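Local coordinates for uncharacterized protein (Bordetella bronchiseptica, PDB 4XG0) that belongs to the DUF1537 family of kinases in acid-sugar catabolism and probably phosphorylates an acid sugar using a nucleotide, at residues A[87-92]-A[119-124]. Residues are numbered along the deposited sequence; the frame is centred on the assembly and turned at random.
Sequences DAAAVV and FKAEID
Glu122 lies against Ala88 and Val92, one helical turn apart on helix 85-101, and this is the tight part of the contact. CG2 of Val92 sits on the OE1 side of the carboxylate, 3.5 Å from Glu122 CD, and also touches the CG methylene, the two side chains crossing at about a right angle. The CB methyl of Ala88 meets the OE2 side, 3.6 Å from OE2 of Glu122. CG1 of Val92, anti to the backbone N (chi1 166°), reaches the backbone, 3.6 Å from Glu122 O. The Glu122 chain runs extended beyond CG and holds its carboxylate against these methyls while its oxygens bond elsewhere in the domain: OE1 forms a salt bridge with Lys109 NZ, and OE2 hydrogen-bonds Ser80 OG.

Packing is looser around the partly exposed Ala121, whose CB stands 4.5 Å from Ala89 CB. Beyond it, on the exposed flank, Lys120 bridges Asp124 of its own helix, NZ to OD2 at 3.2 Å on the syn lone pair, and also hydrogen-bonds Leu183 O.

With alanines on this face, the nearly parallel short segments, crossing at -27°, lie 8.2 Å apart between axes; both flank the parallel sheet of the probable sugar-binding domain. Across the interface the chemistry is van der Waals packing: the aliphatic stem of Glu122 packs between the helices, while Lys109 and Ser80 satisfy its buried carboxylate oxygens.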
ATOM      1  N   ASP A  87       4.973   5.718  33.174  1.00 49.98           N
ATOM      2  CA  ASP A  87       5.258   7.018  32.577  1.00 49.68           C
ATOM      3  C   ASP A  87       5.142   6.908  31.063  1.00 45.73           C
ATOM      4  O   ASP A  87       4.635   7.812  30.410  1.00 45.19           O
ATOM      5  CB  ASP A  87       6.661   7.491  32.939  1.00 50.95           C
ATOM      6  CG  ASP A  87       6.825   7.699  34.419  1.00 60.30           C
ATOM      7  OD1 ASP A  87       5.842   8.122  35.048  1.00 57.59           O
ATOM      8  OD2 ASP A  87       7.916   7.413  34.941  1.00 58.67           O
ATOM      9  N   ALA A  88       5.637   5.800  30.533  1.00 43.26           N
ATOM     10  CA  ALA A  88       5.581   5.528  29.099  1.00 39.69           C
ATOM     11  C   ALA A  88       4.123   5.414  28.664  1.00 39.35           C
ATOM     12  O   ALA A  88       3.716   5.996  27.660  1.00 42.65           O
ATOM     13  CB  ALA A  88       6.328   4.228  28.800  1.00 38.04           C
ATOM     14  N   ALA A  89       3.347   4.641  29.415  1.00 40.55           N
ATOM     15  CA  ALA A  89       1.925   4.471  29.153  1.00 40.35           C
ATOM     16  C   ALA A  89       1.243   5.820  29.153  1.00 47.32           C
ATOM     17  O   ALA A  89       0.415   6.110  28.281  1.00 48.80           O
ATOM     18  CB  ALA A  89       1.297   3.568  30.187  1.00 49.37           C
ATOM     19  N   ALA A  90       1.604   6.659  30.121  1.00 44.72           N
ATOM     20  CA  ALA A  90       0.987   7.970  30.249  1.00 46.76           C
ATOM     21  C   ALA A  90       1.112   8.803  28.968  1.00 44.48           C
ATOM     22  O   ALA A  90       0.123   9.325  28.453  1.00 44.57           O
ATOM     23  CB  ALA A  90       1.597   8.725  31.418  1.00 55.67           C
ATOM     24  N   VAL A  91       2.335   8.965  28.490  1.00 45.69           N
ATOM     25  CA  VAL A  91       2.564   9.788  27.305  1.00 40.88           C
ATOM     26  C   VAL A  91       1.834   9.204  26.092  1.00 39.77           C
ATOM     27  O   VAL A  91       1.235   9.943  25.310  1.00 40.11           O
ATOM     28  CB  VAL A  91       4.072   9.982  27.030  1.00 46.61           C
ATOM     29  CG1 VAL A  91       4.783   8.642  26.868  1.00 50.92           C
ATOM     30  CG2 VAL A  91       4.282  10.848  25.777  1.00 47.42           C
ATOM     31  N   VAL A  92       1.860   7.881  25.957  1.00 36.80           N
ATOM     32  CA  VAL A  92       1.239   7.189  24.814  1.00 38.24           C
ATOM     33  C   VAL A  92      -0.298   7.371  24.782  1.00 39.05           C
ATOM     34  O   VAL A  92      -0.865   7.668  23.753  1.00 40.27           O
ATOM     35  CB  VAL A  92       1.626   5.693  24.806  1.00 32.44           C
ATOM     36  CG1 VAL A  92       0.767   4.878  23.868  1.00 34.03           C
ATOM     37  CG2 VAL A  92       3.101   5.510  24.529  1.00 37.73           C
ATOM     38  N   PHE A 119       7.020  -2.385  26.413  1.00 29.58           N
ATOM     39  CA  PHE A 119       6.336  -2.889  25.245  1.00 28.74           C
ATOM     40  C   PHE A 119       4.851  -3.111  25.484  1.00 29.42           C
ATOM     41  O   PHE A 119       4.009  -2.545  24.757  1.00 30.91           O
ATOM     42  CB  PHE A 119       7.026  -4.174  24.790  1.00 28.72           C
ATOM     43  CG  PHE A 119       6.803  -4.525  23.368  1.00 24.25           C
ATOM     44  CD1 PHE A 119       7.483  -3.867  22.364  1.00 26.35           C
ATOM     45  CD2 PHE A 119       5.949  -5.561  23.019  1.00 26.59           C
ATOM     46  CE1 PHE A 119       7.274  -4.234  21.036  1.00 28.95           C
ATOM     47  CE2 PHE A 119       5.742  -5.906  21.708  1.00 28.27           C
ATOM     48  CZ  PHE A 119       6.404  -5.260  20.734  1.00 26.26           C
ATOM     49  N   LYS A 120       4.522  -3.911  26.509  1.00 29.85           N
ATOM     50  CA  LYS A 120       3.139  -4.225  26.787  1.00 30.87           C
ATOM     51  C   LYS A 120       2.416  -3.010  27.302  1.00 32.42           C
ATOM     52  O   LYS A 120       1.270  -2.792  26.957  1.00 32.55           O
ATOM     53  CB  LYS A 120       3.019  -5.367  27.838  1.00 32.75           C
ATOM     54  CG  LYS A 120       1.580  -5.734  28.133  1.00 34.14           C
ATOM     55  CD  LYS A 120       1.521  -6.801  29.315  1.00 36.45           C
ATOM     56  CE  LYS A 120       0.134  -6.940  29.906  1.00 45.94           C
ATOM     57  NZ  LYS A 120      -0.870  -7.384  28.904  1.00 45.78           N
ATOM     58  N   ALA A 121       3.085  -2.210  28.119  1.00 33.87           N
ATOM     59  CA  ALA A 121       2.413  -1.092  28.779  1.00 35.96           C
ATOM     60  C   ALA A 121       1.890  -0.111  27.726  1.00 34.53           C
ATOM     61  O   ALA A 121       0.753   0.344  27.797  1.00 35.65           O
ATOM     62  CB  ALA A 121       3.364  -0.390  29.769  1.00 37.89           C
ATOM     63  N   GLU A 122       2.722   0.153  26.728  1.00 32.20           N
ATOM     64  CA  GLU A 122       2.391   1.171  25.700  1.00 30.89           C
ATOM     65  C   GLU A 122       1.320   0.618  24.776  1.00 29.62           C
ATOM     66  O   GLU A 122       0.403   1.337  24.389  1.00 32.39           O
ATOM     67  CB  GLU A 122       3.628   1.608  24.908  1.00 34.45           C
ATOM     68  CG  GLU A 122       4.657   2.408  25.705  1.00 30.86           C
ATOM     69  CD  GLU A 122       5.671   3.096  24.800  1.00 37.51           C
ATOM     70  OE1 GLU A 122       5.418   3.125  23.579  1.00 29.70           O
ATOM     71  OE2 GLU A 122       6.702   3.619  25.291  1.00 33.27           O
ATOM     72  N   ILE A 123       1.385  -0.677  24.471  1.00 28.58           N
ATOM     73  CA  ILE A 123       0.381  -1.289  23.594  1.00 30.22           C
ATOM     74  C   ILE A 123      -1.014  -1.285  24.197  1.00 34.44           C
ATOM     75  O   ILE A 123      -1.965  -0.870  23.553  1.00 29.87           O
ATOM     76  CB  ILE A 123       0.790  -2.710  23.162  1.00 26.42           C
ATOM     77  CG1 ILE A 123       1.915  -2.605  22.125  1.00 27.50           C
ATOM     78  CG2 ILE A 123      -0.413  -3.464  22.604  1.00 27.90           C
ATOM     79  CD1 ILE A 123       2.670  -3.914  21.929  1.00 23.34           C
ATOM     80  N   ASP A 124      -1.160  -1.739  25.439  1.00 33.91           N
ATOM     81  CA  ASP A 124      -2.453  -1.654  26.092  1.00 35.64           C
ATOM     82  C   ASP A 124      -3.002  -0.233  26.184  1.00 37.39           C
ATOM     83  O   ASP A 124      -4.177  -0.008  25.944  1.00 36.99           O
ATOM     84  CB  ASP A 124      -2.368  -2.266  27.492  1.00 37.03           C
ATOM     85  CG  ASP A 124      -2.264  -3.772  27.449  1.00 46.54           C
ATOM     86  OD1 ASP A 124      -2.676  -4.363  26.421  1.00 41.22           O
ATOM     87  OD2 ASP A 124      -1.777  -4.357  28.444  1.00 43.95           O
TER